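PDB 5NNO: aldehyde dehydrogenase, which probably catalyses the NAD-dependent oxidation of aldehydes in the parasite Trypanosoma brucei, and binds the aldehyde form of a benzoxaborole together with NAD. Local coordinates for residues E245-G250 with N420-H425; Q257-P262 with K391-Y396. All coordinates share one frame; numbering follows the deposited sequence.

Contact 1 of 2, residues E245-G250 with N420-H425; sequences ERIMWG and NDVVVH. With 92N (4-[(1-oxidanyl-3~{H}-2,1-benzoxaborol-5-yl)oxy]benzaldehyde), chain D.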
loop_
_atom_site.group_PDB
_atom_site.type_symbol
_atom_site.label_atom_id
_atom_site.label_comp_id
_atom_site.label_asym_id
_atom_site.label_seq_id
_atom_site.Cartn_x
_atom_site.Cartn_y
_atom_site.Cartn_z
ATOM N N GLU A 245 -24.671 18.499 20.401
ATOM C CA GLU A 245 -23.439 19.207 20.786
ATOM C C GLU A 245 -22.186 18.564 20.183
ATOM O O GLU A 245 -21.231 19.260 19.847
ATOM C CB GLU A 245 -23.306 19.291 22.313
ATOM C CG GLU A 245 -24.342 20.193 22.958
ATOM C CD GLU A 245 -24.413 20.036 24.480
ATOM O OE1 GLU A 245 -24.267 18.891 24.985
ATOM O OE2 GLU A 245 -24.609 21.066 25.179
ATOM N N ARG A 246 -22.201 17.243 20.015
ATOM C CA ARG A 246 -21.085 16.538 19.347
ATOM C C ARG A 246 -21.031 16.822 17.858
ATOM O O ARG A 246 -19.944 17.079 17.328
ATOM C CB ARG A 246 -21.129 15.045 19.640
ATOM C CG ARG A 246 -20.678 14.760 21.053
ATOM C CD ARG A 246 -20.993 13.346 21.488
ATOM N NE ARG A 246 -20.623 13.145 22.888
ATOM C CZ ARG A 246 -20.713 11.992 23.550
ATOM N NH1 ARG A 246 -21.151 10.894 22.945
ATOM N NH2 ARG A 246 -20.360 11.940 24.833
ATOM N N ILE A 247 -22.186 16.824 17.197
ATOM C CA ILE A 247 -22.245 17.126 15.766
ATOM C C ILE A 247 -21.941 18.569 15.477
ATOM O O ILE A 247 -21.311 18.869 14.467
ATOM C CB ILE A 247 -23.568 16.688 15.094
ATOM C CG1 ILE A 247 -23.574 15.165 14.895
ATOM C CG2 ILE A 247 -23.789 17.353 13.733
ATOM C CD1 ILE A 247 -24.971 14.608 14.924
ATOM N N MET A 248 -22.382 19.475 16.337
ATOM C CA MET A 248 -22.153 20.918 16.129
ATOM C C MET A 248 -20.710 21.317 16.465
ATOM O O MET A 248 -20.141 22.191 15.830
ATOM C CB MET A 248 -23.150 21.743 16.948
ATOM C CG MET A 248 -23.079 23.256 16.731
ATOM S SD MET A 248 -23.146 23.772 14.996
ATOM C CE MET A 248 -24.787 23.156 14.573
ATOM N N TRP A 249 -20.143 20.700 17.493
ATOM C CA TRP A 249 -18.719 20.865 17.793
ATOM C C TRP A 249 -17.861 20.472 16.586
ATOM O O TRP A 249 -16.970 21.242 16.160
ATOM C CB TRP A 249 -18.307 20.013 19.000
ATOM C CG TRP A 249 -16.823 19.961 19.186
ATOM C CD1 TRP A 249 -16.010 20.978 19.594
ATOM C CD2 TRP A 249 -15.950 18.845 18.894
ATOM N NE1 TRP A 249 -14.698 20.565 19.592
ATOM C CE2 TRP A 249 -14.632 19.267 19.168
ATOM C CE3 TRP A 249 -16.161 17.536 18.418
ATOM C CZ2 TRP A 249 -13.540 18.435 19.021
ATOM C CZ3 TRP A 249 -15.075 16.699 18.273
ATOM C CH2 TRP A 249 -13.772 17.153 18.566
ATOM N N GLY A 250 -18.123 19.271 16.046
ATOM C CA GLY A 250 -17.363 18.723 14.917
ATOM C C GLY A 250 -17.402 19.548 13.646
ATOM O O GLY A 250 -16.483 19.440 12.827
ATOM N N ASN A 420 -21.713 7.230 18.081
ATOM C CA ASN A 420 -22.117 8.190 19.150
ATOM C C ASN A 420 -21.183 9.404 19.382
ATOM O O ASN A 420 -21.284 10.076 20.398
ATOM C CB ASN A 420 -22.433 7.463 20.474
ATOM C CG ASN A 420 -23.642 6.534 20.380
ATOM O OD1 ASN A 420 -24.499 6.693 19.525
ATOM N ND2 ASN A 420 -23.715 5.565 21.287
ATOM N N ASP A 421 -20.295 9.704 18.436
ATOM C CA ASP A 421 -19.475 10.924 18.480
ATOM C C ASP A 421 -18.936 11.212 17.069
ATOM O O ASP A 421 -19.243 10.481 16.128
ATOM C CB ASP A 421 -18.326 10.746 19.474
ATOM C CG ASP A 421 -17.971 12.028 20.237
ATOM O OD1 ASP A 421 -18.120 13.155 19.702
ATOM O OD2 ASP A 421 -17.516 11.898 21.388
ATOM N N VAL A 422 -18.161 12.290 16.912
ATOM C CA VAL A 422 -17.490 12.631 15.637
ATOM C C VAL A 422 -16.041 13.073 15.864
ATOM O O VAL A 422 -15.706 13.562 16.935
ATOM C CB VAL A 422 -18.225 13.747 14.836
ATOM C CG1 VAL A 422 -19.669 13.352 14.563
ATOM C CG2 VAL A 422 -18.185 15.091 15.552
ATOM N N VAL A 423 -15.180 12.863 14.852
ATOM C CA VAL A 423 -13.839 13.461 14.783
ATOM C C VAL A 423 -12.811 12.767 15.693
ATOM O O VAL A 423 -11.753 12.430 15.234
ATOM C CB VAL A 423 -13.867 15.000 14.996
ATOM C CG1 VAL A 423 -12.479 15.630 14.867
ATOM C CG2 VAL A 423 -14.799 15.651 13.984
ATOM N N VAL A 424 -13.140 12.540 16.962
ATOM C CA VAL A 424 -12.164 12.071 17.986
ATOM C C VAL A 424 -11.421 10.765 17.717
ATOM O O VAL A 424 -10.373 10.534 18.332
ATOM C CB VAL A 424 -12.795 11.907 19.377
ATOM C CG1 VAL A 424 -13.201 13.263 19.941
ATOM C CG2 VAL A 424 -13.958 10.922 19.339
ATOM N N HIS A 425 -11.964 9.901 16.857
ATOM C CA HIS A 425 -11.258 8.687 16.442
ATOM C C HIS A 425 -9.875 9.019 15.877
ATOM O O HIS A 425 -8.933 8.277 16.089
ATOM C CB HIS A 425 -12.069 7.886 15.412
ATOM C CG HIS A 425 -12.171 8.536 14.069
ATOM N ND1 HIS A 425 -12.951 9.645 13.834
ATOM C CD2 HIS A 425 -11.592 8.227 12.884
ATOM C CE1 HIS A 425 -12.852 9.992 12.564
ATOM N NE2 HIS A 425 -12.043 9.139 11.960
HETATM C C9 92N D . -10.322 15.924 18.101
HETATM C C7 92N D . -6.826 14.707 18.084
HETATM C C3 92N D . -7.932 16.934 13.052
HETATM C C4 92N D . -7.251 15.779 13.411
HETATM C C5 92N D . -7.219 15.453 15.847
HETATM C C6 92N D . -6.375 14.897 16.794
HETATM C C1 92N D . -8.220 16.078 10.802
HETATM C C2 92N D . -8.402 17.081 11.756
HETATM C C11 92N D . -8.521 15.800 16.189
HETATM C C12 92N D . -7.078 14.760 12.487
HETATM O O 92N D . -9.277 17.205 8.969
HETATM C C 92N D . -8.688 16.243 9.416
HETATM C C13 92N D . -7.558 14.913 11.197
HETATM O O1 92N D . -6.578 15.689 14.627
HETATM C C10 92N D . -8.988 15.612 17.492
HETATM C C8 92N D . -8.128 15.059 18.456
HETATM O O3 92N D . -10.235 15.507 19.491
HETATM B B 92N D . -8.976 14.980 19.757
HETATM O O2 92N D . -8.635 14.483 20.964
#

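Contact 2 of 2, residues Q257-P262 with K391-Y396; sequences QTSIAP and KPLALY. Unlike the reference sequence in segment 257-262: S259 (reference Cys). Unlike the reference sequence in segment 391-396: A394 (reference Ser). With NAD (nicotinamide-adenine-dinucleotide), chain C; 92N (4-[(1-oxidanyl-3~{H}-2,1-benzoxaborol-5-yl)oxy]benzaldehyde), chain D.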
loop_
_atom_site.group_PDB
_atom_site.type_symbol
_atom_site.label_atom_id
_atom_site.label_comp_id
_atom_site.label_asym_id
_atom_site.label_seq_id
_atom_site.Cartn_x
_atom_site.Cartn_y
_atom_site.Cartn_z
ATOM N N GLN A 257 -13.896 23.235 8.053
ATOM C CA GLN A 257 -12.849 22.897 7.089
ATOM C C GLN A 257 -11.941 21.848 7.695
ATOM O O GLN A 257 -10.813 22.110 8.063
ATOM C CB GLN A 257 -12.091 24.160 6.718
ATOM C CG GLN A 257 -12.989 25.145 5.995
ATOM C CD GLN A 257 -12.440 26.549 5.973
ATOM O OE1 GLN A 257 -12.090 27.127 7.024
ATOM N NE2 GLN A 257 -12.367 27.121 4.771
ATOM N N THR A 258 -12.524 20.669 7.811
ATOM C CA THR A 258 -11.974 19.502 8.460
ATOM C C THR A 258 -12.494 18.292 7.671
ATOM O O THR A 258 -13.687 18.192 7.403
ATOM C CB THR A 258 -12.442 19.403 9.932
ATOM O OG1 THR A 258 -12.172 20.643 10.616
ATOM C CG2 THR A 258 -11.742 18.282 10.649
ATOM N N SER A 259 -11.600 17.371 7.318
ATOM C CA SER A 259 -11.922 16.288 6.388
ATOM C C SER A 259 -12.793 15.203 7.003
ATOM O O SER A 259 -13.551 14.519 6.294
ATOM C CB SER A 259 -10.624 15.669 5.840
ATOM O OG SER A 259 -9.946 14.869 6.806
ATOM N N ILE A 260 -12.651 15.035 8.312
ATOM C CA ILE A 260 -13.546 14.195 9.099
ATOM C C ILE A 260 -14.780 14.884 9.741
ATOM O O ILE A 260 -15.464 14.224 10.536
ATOM C CB ILE A 260 -12.770 13.428 10.195
ATOM C CG1 ILE A 260 -12.066 14.397 11.158
ATOM C CG2 ILE A 260 -11.832 12.430 9.530
ATOM C CD1 ILE A 260 -11.198 13.729 12.209
ATOM N N ALA A 261 -15.093 16.148 9.396
ATOM C CA ALA A 261 -16.267 16.855 9.965
ATOM C C ALA A 261 -17.615 16.312 9.475
ATOM O O ALA A 261 -17.673 15.642 8.453
ATOM C CB ALA A 261 -16.202 18.348 9.672
ATOM N N PRO A 262 -18.711 16.610 10.207
ATOM C CA PRO A 262 -20.030 16.243 9.704
ATOM C C PRO A 262 -20.364 17.045 8.440
ATOM O O PRO A 262 -20.355 18.247 8.446
ATOM C CB PRO A 262 -20.979 16.516 10.874
ATOM C CG PRO A 262 -20.185 17.209 11.909
ATOM C CD PRO A 262 -18.743 17.085 11.596
ATOM N N LYS A 391 -16.798 6.578 -1.353
ATOM C CA LYS A 391 -16.517 6.087 -0.027
ATOM C C LYS A 391 -15.876 7.228 0.770
ATOM O O LYS A 391 -14.893 7.826 0.312
ATOM C CB LYS A 391 -15.587 4.878 -0.057
ATOM C CG LYS A 391 -16.208 3.660 -0.725
ATOM C CD LYS A 391 -15.137 2.756 -1.315
ATOM C CE LYS A 391 -15.708 1.560 -2.039
ATOM N NZ LYS A 391 -14.984 0.317 -1.689
ATOM N N PRO A 392 -16.479 7.569 1.937
ATOM C CA PRO A 392 -16.013 8.707 2.644
ATOM C C PRO A 392 -14.965 8.326 3.655
ATOM O O PRO A 392 -14.939 7.194 4.120
ATOM C CB PRO A 392 -17.294 9.195 3.382
ATOM C CG PRO A 392 -18.037 7.957 3.669
ATOM C CD PRO A 392 -17.597 6.927 2.642
ATOM N N LEU A 393 -14.145 9.306 4.009
ATOM C CA LEU A 393 -13.170 9.174 5.079
ATOM C C LEU A 393 -13.757 8.731 6.417
ATOM O O LEU A 393 -13.166 7.901 7.114
ATOM C CB LEU A 393 -12.439 10.506 5.257
ATOM C CG LEU A 393 -11.202 10.537 6.156
ATOM C CD1 LEU A 393 -10.050 9.742 5.561
ATOM C CD2 LEU A 393 -10.789 11.982 6.341
ATOM N N ALA A 394 -14.913 9.287 6.793
ATOM C CA ALA A 394 -15.522 8.991 8.091
ATOM C C ALA A 394 -16.993 8.723 7.945
ATOM O O ALA A 394 -17.641 9.292 7.090
ATOM C CB ALA A 394 -15.300 10.140 9.052
ATOM N N LEU A 395 -17.498 7.813 8.764
ATOM C CA LEU A 395 -18.922 7.530 8.829
ATOM C C LEU A 395 -19.278 7.530 10.282
ATOM O O LEU A 395 -18.580 6.917 11.102
ATOM C CB LEU A 395 -19.280 6.164 8.208
ATOM C CG LEU A 395 -20.730 5.712 8.336
ATOM C CD1 LEU A 395 -21.671 6.677 7.624
ATOM C CD2 LEU A 395 -20.919 4.308 7.809
ATOM N N TYR A 396 -20.369 8.209 10.598
ATOM C CA TYR A 396 -20.819 8.388 11.977
ATOM C C TYR A 396 -22.238 7.860 12.122
ATOM O O TYR A 396 -23.075 8.070 11.246
ATOM C CB TYR A 396 -20.772 9.861 12.357
ATOM C CG TYR A 396 -19.395 10.482 12.205
ATOM C CD1 TYR A 396 -18.327 9.974 12.906
ATOM C CD2 TYR A 396 -19.172 11.594 11.384
ATOM C CE1 TYR A 396 -17.077 10.524 12.787
ATOM C CE2 TYR A 396 -17.918 12.150 11.255
ATOM C CZ TYR A 396 -16.875 11.615 11.965
ATOM O OH TYR A 396 -15.616 12.154 11.877
HETATM P PA NAD C . -4.867 21.623 -1.543
HETATM O O1A NAD C . -5.483 21.943 -2.891
HETATM O O2A NAD C . -4.322 22.702 -0.625
HETATM O O5B NAD C . -3.691 20.547 -1.820
HETATM C C5B NAD C . -2.758 20.122 -0.822
HETATM C C4B NAD C . -1.312 20.233 -1.314
HETATM O O4B NAD C . -1.260 19.950 -2.721
HETATM C C3B NAD C . -0.670 21.609 -1.093
HETATM O O3B NAD C . 0.604 21.483 -0.442
HETATM C C2B NAD C . -0.500 22.196 -2.480
HETATM O O2B NAD C . 0.718 22.938 -2.600
HETATM C C1B NAD C . -0.493 20.959 -3.377
HETATM N N9A NAD C . -1.004 21.186 -4.752
HETATM C C8A NAD C . -2.071 21.912 -5.161
HETATM N N7A NAD C . -2.182 21.878 -6.522
HETATM C C5A NAD C . -1.171 21.111 -6.984
HETATM C C6A NAD C . -0.682 20.646 -8.298
HETATM N N6A NAD C . -1.327 21.009 -9.411
HETATM N N1A NAD C . 0.413 19.860 -8.355
HETATM C C2A NAD C . 1.072 19.486 -7.242
HETATM N N3A NAD C . 0.685 19.871 -6.012
HETATM C C4A NAD C . -0.403 20.666 -5.821
HETATM O O3 NAD C . -5.991 20.819 -0.726
HETATM P PN NAD C . -7.431 21.514 -0.516
HETATM O O1N NAD C . -8.232 21.417 -1.797
HETATM O O2N NAD C . -7.235 22.882 0.080
HETATM O O5D NAD C . -8.073 20.483 0.544
HETATM C C5D NAD C . -8.732 19.386 -0.073
HETATM C C4D NAD C . -8.983 18.187 0.808
HETATM O O4D NAD C . -7.965 17.858 1.752
HETATM C C3D NAD C . -10.235 18.385 1.621
HETATM O O3D NAD C . -11.344 18.045 0.794
HETATM C C2D NAD C . -10.014 17.453 2.791
HETATM O O2D NAD C . -11.027 16.454 2.818
HETATM C C1D NAD C . -8.603 16.882 2.571
HETATM N N1N NAD C . -7.932 16.646 3.846
HETATM C C2N NAD C . -7.719 15.384 4.278
HETATM C C3N NAD C . -7.112 15.146 5.519
HETATM C C7N NAD C . -6.845 13.765 6.050
HETATM O O7N NAD C . -5.878 13.598 6.770
HETATM N N7N NAD C . -7.652 12.751 5.741
HETATM C C4N NAD C . -6.727 16.236 6.290
HETATM C C5N NAD C . -6.953 17.517 5.820
HETATM C C6N NAD C . -7.564 17.699 4.590
HETATM C C9 92N D . -10.322 15.924 18.101
HETATM C C7 92N D . -6.826 14.707 18.084
HETATM C C3 92N D . -7.932 16.934 13.052
HETATM C C4 92N D . -7.251 15.779 13.411
HETATM C C5 92N D . -7.219 15.453 15.847
HETATM C C6 92N D . -6.375 14.897 16.794
HETATM C C1 92N D . -8.220 16.078 10.802
HETATM C C2 92N D . -8.402 17.081 11.756
HETATM C C11 92N D . -8.521 15.800 16.189
HETATM C C12 92N D . -7.078 14.760 12.487
HETATM O O 92N D . -9.277 17.205 8.969
HETATM C C 92N D . -8.688 16.243 9.416
HETATM C C13 92N D . -7.558 14.913 11.197
HETATM O O1 92N D . -6.578 15.689 14.627
HETATM C C10 92N D . -8.988 15.612 17.492
HETATM C C8 92N D . -8.128 15.059 18.456
HETATM O O3 92N D . -10.235 15.507 19.491
HETATM B B 92N D . -8.976 14.980 19.757
HETATM O O2 92N D . -8.635 14.483 20.964
#

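Contact 1 of 2, residues E245-G250 with N420-H425
V422 drives one methyl into the backbone of the helix at R246 and G250, and the contact is tightest here. Its CG2 lies 3.2 Å from R246 O and 3.8 Å from G250 CA, where the glycine presents bare backbone. The torsion explains the fit: with CG1 anti to the carbonyl carbon (chi1 -56°), CG2 is left between the backbone N and the carbonyl carbon, facing the helix. The side chain of that same R246 runs extended past the carboxylate of D421, with R246 CG 3.3 Å from D421 OD1. Beyond it R246 NH1 gives a hydrogen bond to N420 O, 2.7 Å long and bent to 144°, with the acceptor tilted from the guanidinium plane. The long ion pair with D421 is looser. D421 OD2 stands over a guanidinium face, toward its rim, 3.7 Å from R246 NE; lying so far out of the plane, it meets charge but no N-H, although the two groups are only 12° from parallel. Its stronger partner is R473 of the second subunit, while D421 OD1 accepts the backbone N-H of V422. Helix 240-252 is the connection of a beta-alpha-beta crossover between parallel strands 229-232 and 264-268. The loop 420-425 leaves strand 416-419 of the same sheet. Packing is more relaxed away from V422 CG2. Toward the sheet, I247 CG1 stays 4.3 Å from V422 CG1. On the pocket side W249 uses its ring edge: CZ3 approaches V422 O at 3.5 Å, and CH2 meets the oxaborole methylene C9 of 92N at 3.7 Å. V423 and V424 meet the indole obliquely and also line this pocket; W249 is packed by R473 (cation-pi) and F474 (edge-to-face) of the second subunit.

Contact 2 of 2, residues Q257-P262 with K391-Y396
S259, a serine where the reference sequence has cysteine, is modelled with its hydroxyl unusually close to a leucine methyl, S259 OG lying 3.0 Å from L393 CD2. It occupies the position predicted to be the active-site nucleophile of this aldehyde dehydrogenase. With chi1 at 73°, OG lies between the backbone N and the carbonyl carbon, turned toward the nicotinamide, where it comes within 3.1 Å of NAD C3N. The same L393 methyl reaches the cofactor amide, touching NAD N7N, and also meets I260 CG2 at 3.4 Å, the two side chains crossing obliquely. A394 CB adds a more distant touch on that I260 methyl. Beyond it, Y396 on strand 394-398 sends its hydroxyl to the loop: OH donates to I260 O, which lies at the ring edge, in plane. At 2.5 Å the modelled bond is very short and its exact length is doubtful. It joins the strand to a type I turn, T258 to A261, that carries S259 in the loop ahead of strand 264-268. I260 CD1 meanwhile leans on the benzaldehyde ring of 92N. S259 N donates a hydrogen bond to the aldehyde oxygen O of 92N, 2.9 Å long with an angle of 158°, consistent with the oxyanion hole of the family, which N128 would probably complete. The aldehyde carbon C of 92N stands 3.2 Å from S259 OG and 3.7 Å from NAD C4N, consistent with attack by the thiol of the reference cysteine, which S259 replaces here, and then hydride transfer to the nicotinamide.

How the contacts relate
The two contacts lie with centres 11 Å apart in the catalytic domain and both border the bound 92N, contact 1 at its oxaborole end and contact 2 at its aldehyde end. Along the chain the order is 245-250, 257-262, 391-396, 420-425, so contact 2 is nested inside the loop closed by contact 1. They share one sheet: helix 240-252 leads through 257-262 into strand 264-268, while strand 394-398 pairs in parallel with strand 416-419, which ends just before 420-425. They also touch directly, through a probable hydrogen bond between V423 N and Y396 OH and through packing of V423 O on I260 CD1. The pocket residues of 420-425 and the loop with S259 are thus joined around the bound aldehyde, on one sheet.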